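Local coordinates for Two-component sensor histidine kinase (Nostoc sp., PDB 3OLO), which is a sensor histidine kinase whose PAS domain, represented here, probably senses a signal that controls autophosphorylation on histidine, at residues N20-S26 with Y37-T42; G30-L36 with E106-S110; L58-D64 with T83-S87. All coordinates share one frame. Numbering follows the deposited sequence.

The chain runs from helix 8-21 through strands 25-29 and 35-38 to helix 40-46. Contact 1 closes this first short loop, tying the helix end and the start of strand 25-29 to the end of strand 35-38 and the start of helix 40-46. Contact 2 begins at the turn between these strands and closes at strand 107-116, 70 residues later. Contacts 1 and 2 therefore cross and share strand 35-38. Contact 3 opens and closes within the span of contact 2 and joins the loop before helix 70-76 to edge strand 78-86. Contacts 2 and 3 touch: W33 O lies 2.9 Å from L58 N, and F35 packs on I61. All three reach the same antiparallel sheet.

Contact 1. Residues N20-S26 with Y37-T42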
loop_
_atom_site.group_PDB
_atom_site.type_symbol
_atom_site.label_atom_id
_atom_site.label_comp_id
_atom_site.label_asym_id
_atom_site.label_seq_id
_atom_site.Cartn_x
_atom_site.Cartn_y
_atom_site.Cartn_z
ATOM N N ASN A 20 1.941 2.235 4.845
ATOM C CA ASN A 20 3.024 2.162 5.810
ATOM C C ASN A 20 2.962 0.905 6.639
ATOM O O ASN A 20 3.937 0.531 7.261
ATOM C CB ASN A 20 3.041 3.408 6.673
ATOM C CG ASN A 20 3.654 4.563 5.945
ATOM O OD1 ASN A 20 4.746 4.436 5.387
ATOM N ND2 ASN A 20 2.952 5.675 5.894
ATOM N N ASN A 21 1.817 0.238 6.628
ATOM C CA ASN A 21 1.722 -1.046 7.291
ATOM C C ASN A 21 1.963 -2.198 6.334
ATOM O O ASN A 21 2.133 -3.335 6.761
ATOM C CB ASN A 21 0.385 -1.178 8.015
ATOM C CG ASN A 21 0.422 -0.518 9.380
ATOM O OD1 ASN A 21 0.985 -1.071 10.322
ATOM N ND2 ASN A 21 -0.131 0.685 9.484
ATOM N N ALA A 22 2.005 -1.903 5.040
ATOM C CA ALA A 22 2.307 -2.935 4.061
ATOM C C ALA A 22 3.739 -3.439 4.232
ATOM O O ALA A 22 4.684 -2.668 4.377
ATOM C CB ALA A 22 2.103 -2.417 2.656
ATOM N N VAL A 23 3.880 -4.752 4.197
ATOM C CA VAL A 23 5.172 -5.410 4.275
ATOM C C VAL A 23 6.127 -5.044 3.125
ATOM O O VAL A 23 7.343 -5.021 3.298
ATOM C CB VAL A 23 4.960 -6.944 4.310
ATOM C CG1 VAL A 23 6.200 -7.682 3.867
ATOM C CG2 VAL A 23 4.532 -7.386 5.705
ATOM N N GLU A 24 5.593 -4.777 1.943
ATOM C CA GLU A 24 6.453 -4.564 0.787
ATOM C C GLU A 24 6.977 -3.130 0.720
ATOM O O GLU A 24 6.246 -2.180 0.967
ATOM C CB GLU A 24 5.717 -4.902 -0.509
ATOM C CG GLU A 24 6.461 -4.411 -1.745
ATOM C CD GLU A 24 6.343 -5.355 -2.927
ATOM O OE1 GLU A 24 5.233 -5.859 -3.173
ATOM O OE2 GLU A 24 7.362 -5.597 -3.610
ATOM N N ALA A 25 8.246 -2.978 0.367
ATOM C CA ALA A 25 8.802 -1.649 0.158
ATOM C C ALA A 25 8.118 -0.990 -1.034
ATOM O O ALA A 25 8.110 -1.526 -2.138
ATOM C CB ALA A 25 10.303 -1.718 -0.049
ATOM N N SER A 26 7.543 0.179 -0.791
ATOM C CA SER A 26 6.815 0.935 -1.799
ATOM C C SER A 26 7.249 2.385 -1.708
ATOM O O SER A 26 7.393 2.921 -0.605
ATOM C CB SER A 26 5.305 0.881 -1.528
ATOM O OG SER A 26 4.841 -0.443 -1.328
ATOM N N TYR A 37 7.940 10.164 -1.673
ATOM C CA TYR A 37 7.203 9.514 -0.615
ATOM C C TYR A 37 7.771 8.116 -0.445
ATOM O O TYR A 37 8.022 7.434 -1.426
ATOM C CB TYR A 37 5.710 9.447 -0.968
ATOM C CG TYR A 37 4.898 8.840 0.137
ATOM C CD1 TYR A 37 4.814 7.464 0.286
ATOM C CD2 TYR A 37 4.248 9.640 1.064
ATOM C CE1 TYR A 37 4.080 6.899 1.321
ATOM C CE2 TYR A 37 3.515 9.086 2.092
ATOM C CZ TYR A 37 3.440 7.719 2.219
ATOM O OH TYR A 37 2.726 7.172 3.256
ATOM N N VAL A 38 7.992 7.694 0.793
ATOM C CA VAL A 38 8.495 6.349 1.061
ATOM C C VAL A 38 7.696 5.755 2.191
ATOM O O VAL A 38 7.345 6.479 3.118
ATOM C CB VAL A 38 10.003 6.353 1.481
ATOM C CG1 VAL A 38 10.873 6.774 0.322
ATOM C CG2 VAL A 38 10.243 7.272 2.701
ATOM N N ASN A 39 7.410 4.450 2.125
ATOM C CA ASN A 39 6.750 3.763 3.236
ATOM C C ASN A 39 7.772 3.162 4.199
ATOM O O ASN A 39 8.951 3.057 3.872
ATOM C CB ASN A 39 5.729 2.711 2.749
ATOM C CG ASN A 39 6.366 1.393 2.305
ATOM O OD1 ASN A 39 7.557 1.316 2.032
ATOM N ND2 ASN A 39 5.544 0.346 2.208
ATOM N N ASP A 40 7.319 2.799 5.395
ATOM C CA ASP A 40 8.209 2.283 6.429
ATOM C C ASP A 40 9.084 1.120 5.926
ATOM O O ASP A 40 10.270 1.054 6.244
ATOM C CB ASP A 40 7.403 1.851 7.664
ATOM C CG ASP A 40 6.699 3.020 8.363
ATOM O OD1 ASP A 40 6.977 4.193 8.044
ATOM O OD2 ASP A 40 5.867 2.764 9.255
ATOM N N ALA A 41 8.513 0.205 5.146
ATOM C CA ALA A 41 9.289 -0.932 4.646
ATOM C C ALA A 41 10.481 -0.472 3.784
ATOM O O ALA A 41 11.547 -1.085 3.818
ATOM C CB ALA A 41 8.396 -1.919 3.865
ATOM N N THR A 42 10.305 0.603 3.018
ATOM C CA THR A 42 11.413 1.181 2.256
ATOM C C THR A 42 12.526 1.748 3.155
ATOM O O THR A 42 13.706 1.588 2.865
ATOM C CB THR A 42 10.920 2.305 1.321
ATOM O OG1 THR A 42 10.102 1.743 0.296
ATOM C CG2 THR A 42 12.100 3.020 0.662
HETATM O O HOH W 1 5.535 -0.431 5.226
#
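N39 ND2 donates to E24 O (2.9 Å), and N39 OD1 accepts from S26 N (3.0 Å), so the amide holds the backbone on both sides of A25. N39 N also donates to S26 O (3.1 Å). N39 is the N-cap of helix 40-46: N39 OD1 accepts from T42 N (3.0 Å). One side chain thus starts the helix and holds the start of strand 25-29. N20 adds a further bond, from D40 N to N20 OD1 (3.0 Å). Water 1 accepts from A41 N (3.0 Å) and lies 2.5 Å from A22 O. In the packing, A41 CB sits against the backbone from A22 to A25, at 3.3 Å from V23 O, and A25 CB lies 3.5 Å from T42 OG1. Around this, Y37 OH bonds to H16 of helix 8-21, and D40 forms a salt bridge with R50 of helix 50-53. Within the PAS domain, the contact joins helix 8-21 and the hairpin of strands 25-29 and 35-38 to helix 40-46.

Contact 2. Residues G30-L36 with E106-S110; sequences GDNWQFL and ERRFS
This is a side-chain and water-mediated contact between the hairpin turn G30-W33 and the start of strand 107-116, at one end of the PAS sheet. G30-W33 is a type I beta turn. D31 (phi/psi -68/-21) and N32 (-104/21) are its central residues, and W33 N bonds to G30 O (2.9 Å). W33 then takes a left-handed conformation (68/16), and G30 N bonds to Q34 O (2.8 Å), which makes this a type I turn plus G1 bulge. R107 to S110 are extended. G30 and F109 are the nearest pair, with CA atoms 4.5 Å apart. R107 reaches across the turn with chi1 -114° and chi2 -117°, both between wells, and chi3 t. One face of its guanidinium lies over L36 CD1 and G30 CA: R107 NE is 3.8 Å from L36 CD1, and R107 NH2 is 3.7 Å from G30 CA. A side chain at G30 would clash with R107 and Q34. Q34 NE2 lies 2.9 Å from R107 NH1, but both are donors and the pair is not bonded. L36 (chi1 m, chi2 t) points toward the strand, and L36 CD1 is 4.1 Å from F109 CB. F109 has chi1 p, and its ring meets Y17 and F14 of the second subunit edge-to-face. Water 2 joins G30 O (3.0 Å) to S110 OG (3.0 Å). The backbone of S110 pairs with L29. The turn of the hairpin 25-29/35-38 packs against the start of strand 107-116, which neighbours strand 25-29 in the 2-1-5-4-3 antiparallel sheet of the PAS fold.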
loop_
_atom_site.group_PDB
_atom_site.type_symbol
_atom_site.label_atom_id
_atom_site.label_comp_id
_atom_site.label_asym_id
_atom_site.label_seq_id
_atom_site.Cartn_x
_atom_site.Cartn_y
_atom_site.Cartn_z
ATOM N N GLY A 30 9.909 11.257 -8.251
ATOM C CA GLY A 30 9.565 12.339 -9.158
ATOM C C GLY A 30 10.255 12.168 -10.501
ATOM O O GLY A 30 10.939 11.176 -10.740
ATOM N N ASP A 31 10.097 13.146 -11.381
ATOM C CA ASP A 31 10.533 12.981 -12.760
ATOM C C ASP A 31 12.063 12.891 -12.866
ATOM O O ASP A 31 12.590 12.376 -13.851
ATOM C CB ASP A 31 9.974 14.116 -13.631
ATOM C CG ASP A 31 9.811 13.715 -15.096
ATOM O OD1 ASP A 31 9.418 12.561 -15.379
ATOM O OD2 ASP A 31 10.078 14.562 -15.972
ATOM N N ASN A 32 12.773 13.384 -11.854
ATOM C CA ASN A 32 14.233 13.261 -11.821
ATOM C C ASN A 32 14.699 12.172 -10.851
ATOM O O ASN A 32 15.840 12.177 -10.406
ATOM C CB ASN A 32 14.888 14.592 -11.452
ATOM C CG ASN A 32 14.131 15.786 -11.995
ATOM O OD1 ASN A 32 14.030 15.972 -13.210
ATOM N ND2 ASN A 32 13.600 16.611 -11.095
ATOM N N TRP A 33 13.799 11.250 -10.531
ATOM C CA TRP A 33 14.098 10.089 -9.694
ATOM C C TRP A 33 14.397 10.454 -8.239
ATOM O O TRP A 33 14.935 9.643 -7.494
ATOM C CB TRP A 33 15.249 9.262 -10.286
ATOM C CG TRP A 33 15.162 9.139 -11.769
ATOM C CD1 TRP A 33 15.898 9.826 -12.693
ATOM C CD2 TRP A 33 14.274 8.296 -12.510
ATOM N NE1 TRP A 33 15.525 9.458 -13.966
ATOM C CE2 TRP A 33 14.530 8.520 -13.881
ATOM C CE3 TRP A 33 13.284 7.372 -12.151
ATOM C CZ2 TRP A 33 13.830 7.857 -14.895
ATOM C CZ3 TRP A 33 12.588 6.709 -13.161
ATOM C CH2 TRP A 33 12.865 6.959 -14.516
ATOM N N GLN A 34 14.039 11.668 -7.839
ATOM C CA GLN A 34 14.056 12.052 -6.428
ATOM C C GLN A 34 12.918 11.345 -5.684
ATOM O O GLN A 34 11.816 11.239 -6.203
ATOM C CB GLN A 34 13.922 13.573 -6.276
ATOM C CG GLN A 34 12.535 14.170 -6.590
ATOM C CD GLN A 34 12.325 14.509 -8.068
ATOM O OE1 GLN A 34 12.654 13.725 -8.956
ATOM N NE2 GLN A 34 11.770 15.689 -8.329
ATOM N N PHE A 35 13.187 10.836 -4.484
ATOM C CA PHE A 35 12.122 10.287 -3.646
ATOM C C PHE A 35 11.123 11.385 -3.263
ATOM O O PHE A 35 11.509 12.494 -2.923
ATOM C CB PHE A 35 12.696 9.666 -2.371
ATOM C CG PHE A 35 13.555 8.465 -2.616
ATOM C CD1 PHE A 35 12.978 7.215 -2.842
ATOM C CD2 PHE A 35 14.944 8.578 -2.614
ATOM C CE1 PHE A 35 13.770 6.094 -3.070
ATOM C CE2 PHE A 35 15.751 7.474 -2.844
ATOM C CZ PHE A 35 15.161 6.216 -3.072
ATOM N N LEU A 36 9.838 11.062 -3.315
ATOM C CA LEU A 36 8.790 12.009 -2.953
ATOM C C LEU A 36 8.014 11.485 -1.764
ATOM O O LEU A 36 7.478 12.250 -0.961
ATOM C CB LEU A 36 7.819 12.212 -4.119
ATOM C CG LEU A 36 8.436 12.750 -5.406
ATOM C CD1 LEU A 36 7.376 12.841 -6.484
ATOM C CD2 LEU A 36 9.088 14.101 -5.169
ATOM N N GLU A 106 0.329 18.600 -12.800
ATOM C CA GLU A 106 1.548 18.874 -13.565
ATOM C C GLU A 106 2.749 18.059 -13.090
ATOM O O GLU A 106 3.897 18.396 -13.388
ATOM C CB GLU A 106 1.885 20.367 -13.530
ATOM C CG GLU A 106 1.916 20.981 -12.139
ATOM C CD GLU A 106 2.277 22.458 -12.172
ATOM O OE1 GLU A 106 1.778 23.180 -13.068
ATOM O OE2 GLU A 106 3.067 22.898 -11.307
ATOM N N ARG A 107 2.483 16.979 -12.363
ATOM C CA ARG A 107 3.556 16.133 -11.852
ATOM C C ARG A 107 3.497 14.755 -12.483
ATOM O O ARG A 107 2.498 14.062 -12.358
ATOM C CB ARG A 107 3.447 15.980 -10.334
ATOM C CG ARG A 107 4.590 16.601 -9.567
ATOM C CD ARG A 107 5.380 15.558 -8.792
ATOM N NE ARG A 107 6.752 16.000 -8.538
ATOM C CZ ARG A 107 7.774 15.808 -9.372
ATOM N NH1 ARG A 107 8.979 16.258 -9.045
ATOM N NH2 ARG A 107 7.599 15.172 -10.529
ATOM N N ARG A 108 4.562 14.362 -13.168
ATOM C CA ARG A 108 4.723 12.974 -13.549
ATOM C C ARG A 108 5.604 12.321 -12.490
ATOM O O ARG A 108 6.598 12.899 -12.049
ATOM C CB ARG A 108 5.342 12.844 -14.940
ATOM C CG ARG A 108 5.373 11.414 -15.471
ATOM C CD ARG A 108 5.556 11.388 -16.977
ATOM N NE ARG A 108 5.875 10.053 -17.477
ATOM C CZ ARG A 108 4.969 9.129 -17.789
ATOM N NH1 ARG A 108 5.358 7.943 -18.241
ATOM N NH2 ARG A 108 3.674 9.383 -17.646
ATOM N N PHE A 109 5.226 11.126 -12.059
ATOM C CA PHE A 109 5.984 10.430 -11.027
ATOM C C PHE A 109 5.761 8.948 -11.197
ATOM O O PHE A 109 4.927 8.539 -11.984
ATOM C CB PHE A 109 5.539 10.879 -9.639
ATOM C CG PHE A 109 4.085 10.627 -9.362
ATOM C CD1 PHE A 109 3.114 11.459 -9.881
ATOM C CD2 PHE A 109 3.695 9.562 -8.576
ATOM C CE1 PHE A 109 1.772 11.227 -9.623
ATOM C CE2 PHE A 109 2.364 9.326 -8.313
ATOM C CZ PHE A 109 1.399 10.159 -8.838
ATOM N N SER A 110 6.521 8.133 -10.488
ATOM C CA SER A 110 6.309 6.706 -10.590
ATOM C C SER A 110 6.048 6.124 -9.221
ATOM O O SER A 110 6.556 6.609 -8.222
ATOM C CB SER A 110 7.492 6.017 -11.268
ATOM O OG SER A 110 8.685 6.283 -10.574
HETATM O O HOH W 2 9.952 8.641 -11.921
#

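Contact 3. Residues L58-D64 with T83-S87; sequences LQDIDVD and TRYRS
I61 lays its CG2 over the face of the Y85 ring, a CH-pi contact 3.9 Å from I61 CG2 to the ring centroid and 23° off the normal. I61 has chi1 m and chi2 m; Y85 has chi1 m and chi2 7°. The backbones meet antiparallel in a single bridge: D62 and Y85, a non-hydrogen-bonded pair, CA atoms 4.7 Å apart. R86 N donates to I61 O (2.9 Å), and V63 N donates weakly to R84 O (3.0 Å). Residues 58-60 have helical angles, and I61 N (3.0 Å) and D62 N (2.7 Å) bond to L58 O. D62 (phi/psi -77/99, chi1 t) forms an Asx turn, D62 OD1 accepting from D64 N (2.9 Å). D62 OD1 also accepts from T83 OG1 (2.7 Å). D64 (chi1 m) makes a two-pronged salt bridge with R84: R84 NE to D64 OD2 and R84 NH2 to D64 OD1, both 3.0 Å. V63 packs on both arginines, with V63 CG1 3.7 Å from R84 NH2 and V63 CG2 3.7 Å from R86 CB. Water 3 links D60 O and R86 O (both 2.8 Å). The PAS-domain loop between helices 50-53 and 70-76 is fastened to edge strand 78-86, with Y85 touching strands 92-104 and 25-29.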
loop_
_atom_site.group_PDB
_atom_site.type_symbol
_atom_site.label_atom_id
_atom_site.label_comp_id
_atom_site.label_asym_id
_atom_site.label_seq_id
_atom_site.Cartn_x
_atom_site.Cartn_y
_atom_site.Cartn_z
ATOM N N LEU A 58 17.125 8.208 -6.298
ATOM C CA LEU A 58 17.287 6.787 -6.587
ATOM C C LEU A 58 18.748 6.450 -6.862
ATOM O O LEU A 58 19.233 5.370 -6.520
ATOM C CB LEU A 58 16.453 6.403 -7.813
ATOM C CG LEU A 58 16.559 4.938 -8.211
ATOM C CD1 LEU A 58 16.080 4.072 -7.060
ATOM C CD2 LEU A 58 15.768 4.651 -9.496
ATOM N N GLN A 59 19.453 7.387 -7.472
ATOM C CA GLN A 59 20.835 7.171 -7.850
ATOM C C GLN A 59 21.753 7.014 -6.632
ATOM O O GLN A 59 22.876 6.531 -6.755
ATOM C CB GLN A 59 21.301 8.339 -8.710
ATOM C CG GLN A 59 22.685 8.171 -9.285
ATOM C CD GLN A 59 23.069 9.318 -10.213
ATOM O OE1 GLN A 59 23.903 9.155 -11.106
ATOM N NE2 GLN A 59 22.462 10.485 -10.003
ATOM N N ASP A 60 21.280 7.422 -5.460
ATOM C CA ASP A 60 22.066 7.287 -4.222
ATOM C C ASP A 60 21.933 5.895 -3.602
ATOM O O ASP A 60 22.680 5.561 -2.691
ATOM C CB ASP A 60 21.611 8.321 -3.188
ATOM C CG ASP A 60 21.753 9.743 -3.686
ATOM O OD1 ASP A 60 22.728 10.026 -4.418
ATOM O OD2 ASP A 60 20.891 10.580 -3.342
ATOM N N ILE A 61 20.953 5.119 -4.077
ATOM C CA ILE A 61 20.642 3.777 -3.574
ATOM C C ILE A 61 20.894 2.718 -4.653
ATOM O O ILE A 61 21.450 1.660 -4.403
ATOM C CB ILE A 61 19.134 3.664 -3.222
ATOM C CG1 ILE A 61 18.696 4.802 -2.297
ATOM C CG2 ILE A 61 18.809 2.308 -2.605
ATOM C CD1 ILE A 61 19.097 4.618 -0.878
ATOM N N ASP A 62 20.423 2.997 -5.855
ATOM C CA ASP A 62 20.522 2.047 -6.957
ATOM C C ASP A 62 21.941 2.060 -7.505
ATOM O O ASP A 62 22.318 2.935 -8.276
ATOM C CB ASP A 62 19.514 2.403 -8.047
ATOM C CG ASP A 62 19.459 1.374 -9.157
ATOM O OD1 ASP A 62 20.376 0.529 -9.248
ATOM O OD2 ASP A 62 18.499 1.414 -9.943
ATOM N N VAL A 63 22.730 1.089 -7.073
ATOM C CA VAL A 63 24.109 0.956 -7.513
ATOM C C VAL A 63 24.236 0.927 -9.031
ATOM O O VAL A 63 25.215 1.418 -9.589
ATOM C CB VAL A 63 24.730 -0.337 -6.955
ATOM C CG1 VAL A 63 26.169 -0.488 -7.436
ATOM C CG2 VAL A 63 24.679 -0.323 -5.442
ATOM N N ASP A 64 23.254 0.340 -9.705
ATOM C CA ASP A 64 23.359 0.149 -11.143
ATOM C C ASP A 64 22.505 1.131 -11.925
ATOM O O ASP A 64 22.154 0.881 -13.081
ATOM C CB ASP A 64 22.995 -1.292 -11.493
ATOM C CG ASP A 64 23.987 -2.287 -10.921
ATOM O OD1 ASP A 64 25.196 -1.965 -10.875
ATOM O OD2 ASP A 64 23.559 -3.382 -10.507
ATOM N N THR A 83 17.750 -4.821 -10.035
ATOM C CA THR A 83 18.974 -4.067 -9.883
ATOM C C THR A 83 19.562 -4.359 -8.507
ATOM O O THR A 83 18.993 -5.132 -7.744
ATOM C CB THR A 83 18.716 -2.580 -10.086
ATOM O OG1 THR A 83 19.962 -1.900 -10.289
ATOM C CG2 THR A 83 17.966 -1.996 -8.890
ATOM N N ARG A 84 20.715 -3.772 -8.203
ATOM C CA ARG A 84 21.310 -3.901 -6.873
ATOM C C ARG A 84 21.124 -2.598 -6.125
ATOM O O ARG A 84 21.304 -1.526 -6.697
ATOM C CB ARG A 84 22.806 -4.209 -6.971
ATOM C CG ARG A 84 23.130 -5.517 -7.690
ATOM C CD ARG A 84 24.623 -5.758 -7.736
ATOM N NE ARG A 84 25.306 -4.780 -8.574
ATOM C CZ ARG A 84 26.587 -4.436 -8.441
ATOM N NH1 ARG A 84 27.342 -4.983 -7.490
ATOM N NH2 ARG A 84 27.113 -3.535 -9.257
ATOM N N TYR A 85 20.745 -2.694 -4.858
ATOM C CA TYR A 85 20.692 -1.541 -3.972
ATOM C C TYR A 85 21.821 -1.571 -2.951
ATOM O O TYR A 85 22.257 -2.644 -2.533
ATOM C CB TYR A 85 19.381 -1.543 -3.190
ATOM C CG TYR A 85 18.164 -1.042 -3.939
ATOM C CD1 TYR A 85 18.213 -0.733 -5.295
ATOM C CD2 TYR A 85 16.963 -0.860 -3.271
ATOM C CE1 TYR A 85 17.078 -0.268 -5.968
ATOM C CE2 TYR A 85 15.837 -0.389 -3.928
ATOM C CZ TYR A 85 15.900 -0.092 -5.273
ATOM O OH TYR A 85 14.765 0.370 -5.917
ATOM N N ARG A 86 22.297 -0.393 -2.557
ATOM C CA ARG A 86 23.211 -0.281 -1.431
ATOM C C ARG A 86 22.504 0.435 -0.301
ATOM O O ARG A 86 21.946 1.517 -0.491
ATOM C CB ARG A 86 24.480 0.482 -1.794
ATOM C CG ARG A 86 25.412 0.657 -0.601
ATOM C CD ARG A 86 26.593 1.548 -0.916
ATOM N NE ARG A 86 27.452 0.977 -1.948
ATOM C CZ ARG A 86 27.634 1.495 -3.159
ATOM N NH1 ARG A 86 27.022 2.620 -3.512
ATOM N NH2 ARG A 86 28.448 0.892 -4.017
ATOM N N SER A 87 22.531 -0.178 0.876
ATOM C CA SER A 87 21.835 0.366 2.028
ATOM C C SER A 87 22.778 1.288 2.784
ATOM O O SER A 87 23.975 1.322 2.509
ATOM C CB SER A 87 21.356 -0.755 2.939
ATOM O OG SER A 87 22.453 -1.441 3.506
HETATM O O HOH W 3 23.160 4.089 -0.384
#